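Local coordinates for sensor protein (Vibrio cholerae, PDB 3BY9) that senses C4-dicarboxylates such as succinate as the extracytoplasmic sensor domain of the histidine kinase DctB, which probably phosphorylates a histidine using ATP, at residues H172-M177 against Q203-S208; A54-T59 against N83-S88. All coordinates share one frame; numbering follows the deposited sequence.

Contact 1: residues H172-M177 against Q203-S208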
ATOM      1  N   HIS A 172      12.118   5.584  -1.916  1.00 18.38           N
ATOM      2  CA  HIS A 172      12.793   6.199  -3.085  1.00 18.12           C
ATOM      3  C   HIS A 172      12.061   7.466  -3.499  1.00 20.19           C
ATOM      4  O   HIS A 172      12.301   8.022  -4.587  1.00 20.10           O
ATOM      5  CB  HIS A 172      12.766   5.258  -4.302  1.00 22.23           C
ATOM      6  CG  HIS A 172      13.663   4.076  -4.167  1.00 29.33           C
ATOM      7  ND1 HIS A 172      15.036   4.176  -4.228  1.00 37.58           N
ATOM      8  CD2 HIS A 172      13.386   2.767  -3.966  1.00 29.02           C
ATOM      9  CE1 HIS A 172      15.569   2.975  -4.075  1.00 31.77           C
ATOM     10  NE2 HIS A 172      14.590   2.102  -3.915  1.00 35.15           N
ATOM     11  N   GLN A 173      11.145   7.915  -2.636  1.00 16.52           N
ATOM     12  CA  GLN A 173      10.309   9.064  -2.867  1.00 15.97           C
ATOM     13  C   GLN A 173       9.351   8.844  -4.029  1.00 17.20           C
ATOM     14  O   GLN A 173       8.942   9.791  -4.714  1.00 17.78           O
ATOM     15  CB  GLN A 173      11.134  10.367  -3.065  1.00 18.77           C
ATOM     16  CG  GLN A 173      12.272  10.562  -2.073  1.00 17.66           C
ATOM     17  CD  GLN A 173      11.840  10.555  -0.595  1.00 25.16           C
ATOM     18  OE1 GLN A 173      12.684  10.512   0.320  1.00 25.68           O
ATOM     19  NE2 GLN A 173      10.545  10.596  -0.354  1.00 13.37           N
ATOM     20  N   VAL A 174       9.007   7.586  -4.300  1.00 11.35           N
ATOM     21  CA  VAL A 174       7.980   7.375  -5.319  1.00 12.14           C
ATOM     22  C   VAL A 174       6.604   7.675  -4.665  1.00 13.97           C
ATOM     23  O   VAL A 174       6.309   7.240  -3.530  1.00 11.87           O
ATOM     24  CB  VAL A 174       7.983   5.917  -5.851  1.00 12.53           C
ATOM     25  CG1 VAL A 174       6.828   5.717  -6.865  1.00 16.63           C
ATOM     26  CG2 VAL A 174       9.331   5.630  -6.562  1.00 18.76           C
ATOM     27  N   VAL A 175       5.770   8.415  -5.393  1.00 10.41           N
ATOM     28  CA  VAL A 175       4.421   8.777  -4.932  1.00 10.29           C
ATOM     29  C   VAL A 175       3.488   7.588  -5.133  1.00 13.02           C
ATOM     30  O   VAL A 175       3.217   7.189  -6.258  1.00 14.31           O
ATOM     31  CB  VAL A 175       3.921  10.024  -5.712  1.00 12.02           C
ATOM     32  CG1 VAL A 175       2.495  10.341  -5.309  1.00 10.78           C
ATOM     33  CG2 VAL A 175       4.820  11.233  -5.345  1.00 11.79           C
ATOM     34  N   PHE A 176       3.029   6.992  -4.015  1.00 10.16           N
ATOM     35  CA  PHE A 176       2.149   5.824  -4.059  1.00 11.65           C
ATOM     36  C   PHE A 176       0.680   6.219  -3.874  1.00 13.78           C
ATOM     37  O   PHE A 176      -0.191   5.516  -4.374  1.00 11.68           O
ATOM     38  CB  PHE A 176       2.556   4.823  -2.976  1.00 14.51           C
ATOM     39  CG  PHE A 176       1.721   3.610  -2.972  1.00 17.32           C
ATOM     40  CD1 PHE A 176       1.726   2.763  -4.066  1.00 15.46           C
ATOM     41  CD2 PHE A 176       0.875   3.354  -1.917  1.00 19.09           C
ATOM     42  CE1 PHE A 176       0.876   1.643  -4.124  1.00 17.87           C
ATOM     43  CE2 PHE A 176       0.013   2.240  -1.950  1.00 15.78           C
ATOM     44  CZ  PHE A 176       0.020   1.389  -3.060  1.00 16.37           C
HETATM   45  N   MSE A 177       0.405   7.310  -3.130  1.00 13.08           N
HETATM   46  CA  MSE A 177      -0.975   7.836  -2.972  1.00 10.08           C
HETATM   47  C   MSE A 177      -0.857   9.334  -3.156  1.00  9.75           C
HETATM   48  O   MSE A 177       0.163   9.909  -2.847  1.00  8.92           O
HETATM   49  CB  MSE A 177      -1.556   7.540  -1.575  1.00 14.57           C
HETATM   50  CG  MSE A 177      -1.883   6.080  -1.454  1.00 14.61           C
HETATM   51 SE   MSE A 177      -2.771   5.688   0.226  1.00 21.39          SE
HETATM   52  CE  MSE A 177      -1.382   5.931   1.408  1.00 14.06           C
ATOM     53  N   GLN A 203       9.552  -5.140  -8.276  1.00 13.71           N
ATOM     54  CA  GLN A 203       8.221  -5.335  -8.834  1.00 14.32           C
ATOM     55  C   GLN A 203       7.096  -4.762  -7.974  1.00  9.49           C
ATOM     56  O   GLN A 203       5.920  -5.056  -8.241  1.00 12.08           O
ATOM     57  CB  GLN A 203       7.944  -6.825  -9.153  1.00 19.95           C
ATOM     58  CG  GLN A 203       8.702  -7.326 -10.420  1.00 24.21           C
ATOM     59  CD  GLN A 203       8.134  -6.793 -11.745  1.00 23.71           C
ATOM     60  OE1 GLN A 203       6.997  -7.081 -12.132  1.00 25.05           O
ATOM     61  NE2 GLN A 203       8.947  -6.013 -12.452  1.00 26.19           N
ATOM     62  N   GLN A 204       7.467  -3.901  -7.029  1.00 12.97           N
ATOM     63  CA  GLN A 204       6.486  -3.245  -6.164  1.00  9.79           C
ATOM     64  C   GLN A 204       5.487  -2.473  -7.016  1.00 14.31           C
ATOM     65  O   GLN A 204       4.301  -2.449  -6.674  1.00 11.61           O
ATOM     66  CB  GLN A 204       7.166  -2.300  -5.190  1.00  9.47           C
ATOM     67  CG  GLN A 204       6.187  -1.706  -4.124  1.00 12.38           C
ATOM     68  CD  GLN A 204       6.938  -1.206  -2.911  1.00 16.28           C
ATOM     69  OE1 GLN A 204       8.125  -0.843  -3.013  1.00 17.90           O
ATOM     70  NE2 GLN A 204       6.268  -1.161  -1.753  1.00 13.17           N
ATOM     71  N   TYR A 205       5.968  -1.858  -8.110  1.00 12.93           N
ATOM     72  CA  TYR A 205       5.082  -1.138  -9.048  1.00 13.13           C
ATOM     73  C   TYR A 205       5.143  -1.834 -10.417  1.00 12.28           C
ATOM     74  O   TYR A 205       5.002  -1.177 -11.463  1.00 15.39           O
ATOM     75  CB  TYR A 205       5.497   0.339  -9.186  1.00 13.90           C
ATOM     76  CG  TYR A 205       5.641   1.001  -7.844  1.00 15.47           C
ATOM     77  CD1 TYR A 205       4.543   1.099  -6.972  1.00 17.40           C
ATOM     78  CD2 TYR A 205       6.872   1.427  -7.391  1.00 12.41           C
ATOM     79  CE1 TYR A 205       4.692   1.604  -5.684  1.00 19.20           C
ATOM     80  CE2 TYR A 205       7.030   1.924  -6.135  1.00 14.04           C
ATOM     81  CZ  TYR A 205       5.929   2.015  -5.272  1.00 17.64           C
ATOM     82  OH  TYR A 205       6.081   2.537  -4.017  1.00 16.74           O
ATOM     83  N   LEU A 206       5.280  -3.158 -10.394  1.00 13.17           N
ATOM     84  CA  LEU A 206       5.349  -3.972 -11.599  1.00 12.00           C
ATOM     85  C   LEU A 206       6.404  -3.366 -12.543  1.00 18.09           C
ATOM     86  O   LEU A 206       7.525  -3.054 -12.073  1.00 14.43           O
ATOM     87  CB  LEU A 206       3.991  -4.063 -12.260  1.00 11.15           C
ATOM     88  CG  LEU A 206       2.881  -4.530 -11.264  1.00 11.90           C
ATOM     89  CD1 LEU A 206       1.525  -4.664 -11.918  1.00 12.95           C
ATOM     90  CD2 LEU A 206       3.274  -5.853 -10.618  1.00 14.84           C
ATOM     91  N   ASP A 207       6.052  -3.207 -13.829  1.00 16.59           N
ATOM     92  CA  ASP A 207       6.995  -2.624 -14.812  1.00 20.98           C
ATOM     93  C   ASP A 207       6.687  -1.148 -15.097  1.00 20.27           C
ATOM     94  O   ASP A 207       6.971  -0.624 -16.199  1.00 17.69           O
ATOM     95  CB  ASP A 207       6.925  -3.367 -16.149  1.00 22.75           C
ATOM     96  CG  ASP A 207       7.292  -4.825 -16.046  1.00 28.83           C
ATOM     97  OD1 ASP A 207       8.179  -5.171 -15.245  1.00 25.41           O
ATOM     98  OD2 ASP A 207       6.718  -5.629 -16.818  1.00 32.38           O
ATOM     99  N   SER A 208       6.127  -0.472 -14.114  1.00 18.12           N
ATOM    100  CA  SER A 208       5.772   0.923 -14.281  1.00 19.85           C
ATOM    101  C   SER A 208       6.966   1.780 -14.519  1.00 18.66           C
ATOM    102  O   SER A 208       7.996   1.627 -13.858  1.00 16.60           O
ATOM    103  CB  SER A 208       5.079   1.506 -13.011  1.00 22.49           C
ATOM    104  OG  SER A 208       3.860   0.861 -12.736  1.00 20.74           O
TER

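Contact 2: residues A54-T59 against N83-S88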
ATOM      1  N   ALA A  54     -14.081 -30.030  -3.721  1.00 14.48           N
ATOM      2  CA  ALA A  54     -15.210 -29.696  -2.880  1.00 15.23           C
ATOM      3  C   ALA A  54     -14.735 -28.808  -1.723  1.00 13.60           C
ATOM      4  O   ALA A  54     -15.438 -27.896  -1.296  1.00 13.18           O
ATOM      5  CB  ALA A  54     -15.840 -30.963  -2.318  1.00 18.76           C
ATOM      6  N   GLN A  55     -13.564 -29.123  -1.203  1.00 12.19           N
ATOM      7  CA  GLN A  55     -13.014 -28.287  -0.100  1.00 12.59           C
ATOM      8  C   GLN A  55     -12.661 -26.882  -0.579  1.00 12.43           C
ATOM      9  O   GLN A  55     -12.945 -25.881   0.102  1.00 10.94           O
ATOM     10  CB  GLN A  55     -11.784 -28.938   0.499  1.00 12.62           C
ATOM     11  CG  GLN A  55     -11.165 -28.073   1.650  1.00  8.94           C
ATOM     12  CD  GLN A  55     -12.085 -27.994   2.825  1.00 11.02           C
ATOM     13  OE1 GLN A  55     -12.441 -29.039   3.409  1.00 11.43           O
ATOM     14  NE2 GLN A  55     -12.516 -26.776   3.188  1.00 10.17           N
ATOM     15  N   ILE A  56     -12.056 -26.789  -1.761  1.00 11.02           N
ATOM     16  CA  ILE A  56     -11.687 -25.471  -2.275  1.00 10.02           C
ATOM     17  C   ILE A  56     -12.967 -24.677  -2.503  1.00 11.79           C
ATOM     18  O   ILE A  56     -12.986 -23.456  -2.297  1.00  9.96           O
ATOM     19  CB  ILE A  56     -10.837 -25.642  -3.578  1.00  9.72           C
ATOM     20  CG1 ILE A  56      -9.492 -26.304  -3.216  1.00 13.89           C
ATOM     21  CG2 ILE A  56     -10.662 -24.284  -4.297  1.00 11.97           C
ATOM     22  CD1 ILE A  56      -8.616 -25.544  -2.178  1.00 11.96           C
ATOM     23  N   ASP A  57     -14.038 -25.357  -2.925  0.50 12.93           N
ATOM     24  CA  ASP A  57     -15.319 -24.682  -3.131  0.50 14.93           C
ATOM     25  C   ASP A  57     -15.793 -24.054  -1.811  0.50 13.50           C
ATOM     26  O   ASP A  57     -16.190 -22.882  -1.761  0.50 13.70           O
ATOM     27  CB  ASP A  57     -16.381 -25.683  -3.611  0.50 19.39           C
ATOM     28  CG  ASP A  57     -16.211 -26.058  -5.054  0.50 24.07           C
ATOM     29  OD1 ASP A  57     -16.838 -27.059  -5.486  0.50 31.21           O
ATOM     30  OD2 ASP A  57     -15.462 -25.352  -5.762  0.50 25.61           O
ATOM     31  N   ILE A  58     -15.745 -24.840  -0.745  1.00 10.28           N
ATOM     32  CA  ILE A  58     -16.168 -24.342   0.569  1.00 10.93           C
ATOM     33  C   ILE A  58     -15.297 -23.131   0.966  1.00 10.69           C
ATOM     34  O   ILE A  58     -15.813 -22.082   1.430  1.00 10.79           O
ATOM     35  CB  ILE A  58     -16.007 -25.433   1.649  1.00 14.23           C
ATOM     36  CG1 ILE A  58     -17.173 -26.425   1.532  1.00 17.00           C
ATOM     37  CG2 ILE A  58     -15.980 -24.802   3.060  1.00 15.71           C
ATOM     38  CD1 ILE A  58     -16.890 -27.754   2.221  1.00 18.62           C
ATOM     39  N   THR A  59     -13.990 -23.287   0.819  1.00 11.17           N
ATOM     40  CA  THR A  59     -13.076 -22.213   1.250  1.00  9.72           C
ATOM     41  C   THR A  59     -13.203 -20.937   0.425  1.00  8.42           C
ATOM     42  O   THR A  59     -13.190 -19.835   0.971  1.00  9.51           O
ATOM     43  CB  THR A  59     -11.657 -22.743   1.316  1.00 10.29           C
ATOM     44  OG1 THR A  59     -11.679 -23.915   2.163  1.00 11.89           O
ATOM     45  CG2 THR A  59     -10.721 -21.682   1.945  1.00  8.81           C
ATOM     46  N   ASN A  83       1.553 -20.583  -3.954  1.00  7.67           N
ATOM     47  CA  ASN A  83       0.436 -20.659  -4.925  1.00  8.38           C
ATOM     48  C   ASN A  83      -0.899 -20.288  -4.284  1.00  7.36           C
ATOM     49  O   ASN A  83      -1.243 -20.772  -3.205  1.00  7.64           O
ATOM     50  CB  ASN A  83       0.277 -22.081  -5.461  1.00  8.20           C
ATOM     51  CG  ASN A  83       1.547 -22.603  -6.059  1.00  9.98           C
ATOM     52  OD1 ASN A  83       2.095 -22.020  -7.015  1.00 11.02           O
ATOM     53  ND2 ASN A  83       2.029 -23.722  -5.507  1.00 12.29           N
ATOM     54  N   THR A  84      -1.672 -19.449  -4.961  1.00  8.20           N
ATOM     55  CA  THR A  84      -2.964 -19.094  -4.410  1.00  8.90           C
ATOM     56  C   THR A  84      -3.888 -20.278  -4.624  1.00  8.53           C
ATOM     57  O   THR A  84      -4.069 -20.718  -5.767  1.00 10.85           O
ATOM     58  CB  THR A  84      -3.536 -17.845  -5.114  1.00  5.16           C
ATOM     59  OG1 THR A  84      -2.624 -16.784  -4.895  1.00  9.49           O
ATOM     60  CG2 THR A  84      -4.917 -17.434  -4.441  1.00  9.19           C
ATOM     61  N   ILE A  85      -4.465 -20.805  -3.545  1.00  6.30           N
ATOM     62  CA  ILE A  85      -5.334 -21.966  -3.677  1.00  7.26           C
ATOM     63  C   ILE A  85      -6.817 -21.661  -3.454  1.00  8.83           C
ATOM     64  O   ILE A  85      -7.641 -22.446  -3.852  1.00  9.64           O
ATOM     65  CB  ILE A  85      -4.929 -23.138  -2.750  1.00 10.20           C
ATOM     66  CG1 ILE A  85      -5.090 -22.740  -1.267  1.00  7.78           C
ATOM     67  CG2 ILE A  85      -3.478 -23.582  -3.009  1.00  6.93           C
ATOM     68  CD1 ILE A  85      -4.993 -24.040  -0.390  1.00 11.63           C
ATOM     69  N   ALA A  86      -7.149 -20.553  -2.785  1.00  7.04           N
ATOM     70  CA  ALA A  86      -8.577 -20.220  -2.610  1.00  7.70           C
ATOM     71  C   ALA A  86      -8.623 -18.701  -2.511  1.00  6.89           C
ATOM     72  O   ALA A  86      -7.677 -18.072  -2.063  1.00  9.12           O
ATOM     73  CB  ALA A  86      -9.159 -20.888  -1.330  1.00  9.90           C
ATOM     74  N   SER A  87      -9.736 -18.098  -2.922  1.00  6.76           N
ATOM     75  CA  SER A  87      -9.729 -16.651  -2.930  1.00  8.74           C
ATOM     76  C   SER A  87     -11.138 -16.077  -3.044  1.00 10.42           C
ATOM     77  O   SER A  87     -12.004 -16.665  -3.676  1.00 10.33           O
ATOM     78  CB  SER A  87      -8.940 -16.185  -4.168  1.00 10.65           C
ATOM     79  OG  SER A  87      -8.920 -14.749  -4.253  1.00  9.60           O
ATOM     80  N   SER A  88     -11.357 -14.915  -2.446  1.00  7.71           N
ATOM     81  CA  SER A  88     -12.656 -14.262  -2.553  1.00  9.21           C
ATOM     82  C   SER A  88     -12.984 -13.896  -3.993  1.00 10.60           C
ATOM     83  O   SER A  88     -14.179 -13.717  -4.326  1.00 11.42           O
ATOM     84  CB  SER A  88     -12.633 -12.976  -1.692  1.00  8.12           C
ATOM     85  OG  SER A  88     -11.634 -12.086  -2.194  1.00  8.95           O
TER

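Contact 1: residues H172-M177 against Q203-S208
Phe-176 meets the edge of the Tyr-205 ring, near the tyrosine plane, with CE1 of Tyr-205 3.6 Å from CD1 of Phe-176, while one face of the tyrosine ring carries CG of the neighbouring Gln-204, offset toward the rim. Val-174 points head-on against the tyrosine side chain and reaches the ring obliquely at its CE2 side, with CG1 of Val-174 3.9 Å from CE2 of Tyr-205. Phe-176 holds CG anti to its backbone nitrogen (chi1 -179°), a setting that carries its ring to the tyrosine; that ring also meets Phe-119. Phe-176 and Met-177, a selenomethionine, form a classic beta bulge opposite Ala-168. Behind the tyrosine, a type II' turn brings Ser-208 back, and two donors grip the Tyr-205 carbonyl: Ser-208 N at 3.0 Å and Ser-208 OG at 2.7 Å from Tyr-205 O. Contacts of Tyr-205 with Phe-119 join this C-terminal part of the sensor to strand 116-121 of the sheet in the succinate-binding part. Across the two segments the contact is purely apolar, yet the phenol ends in a hydrogen bond to Asp-170, whose other carboxylate oxygen accepts from the backbone of His-172 and Val-174; these donors would probably favour an ionised carboxylate.

Contact 2: residues A54-T59 against N83-S88
Thr-59 and Ala-86 form the tight end of this contact, methyl against methyl, with CG2 of Thr-59 3.7 Å from CB of Ala-86. The threonine methyl is anti to its backbone nitrogen (chi1 -54° for the hydroxyl branch), which leaves OG1 on a different side of CB for polar partners: it is bonded to the carbonyl of Glu-42, and it accepts from Gln-55 one helical turn earlier. That last bond, Gln-55 NE2 to Thr-59 OG1 at 3.2 Å, is fairly straight (163°) and lies in the amide plane of the glutamine. Two partners thus hold the buried hydroxyl, which probably restrains its rotation while the methyl packs on the strand. One turn back along the helix, Ile-56 brings two methyls to the oxygen end of a backbone carbonyl, CG2 at 3.6 Å and CD1 at 3.7 Å from Ile-85 O. Its bent chi2 (-58°) folds the ethyl branch back so that both tips reach the same oxygen. Strand 84-87 is an outermost strand of the five-stranded antiparallel sheet of a PAS-like sensor domain, and helix 53-70 packs against it; Ile-85 and Ala-86 make a classic beta bulge opposite Leu-77. Further up the helix, Asn-60 accepts a hydrogen bond from the backbone of Ser-87, and Leu-63 touches Ala-86. Packing is looser between the two isoleucines, whose CD1 atoms stand 4.3 Å apart, Ile-56 CD1 to Ile-85 CD1. Both residues remain partly exposed, although helix 41-48 leans on them through Ala-46 and Leu-47. Asp-57 and Ile-58, on the helix surface turned from the strand, face solvent.

In the fold
From the N terminus the chain runs through helix 5-27 and the short helices 33-38 and 41-48 before entering helix 53-70. Contact 2 closes the first loop, in which the rest of that helix and strand 74-79 bring the chain back as strand 84-87. The chain then completes the five-stranded sheet and passes through strand 165-169 before contact 1 opens; its loop contains helix 193-202. The two loops follow in series, neither nesting nor crossing, and their centres lie about 30 Å apart. Contact 2 joins helix to edge strand within the succinate-binding part, whereas contact 1 ties the bulged strand 175-176 to the turns after helix 193-202, near Arg-104 and Tyr-131 of the succinate site.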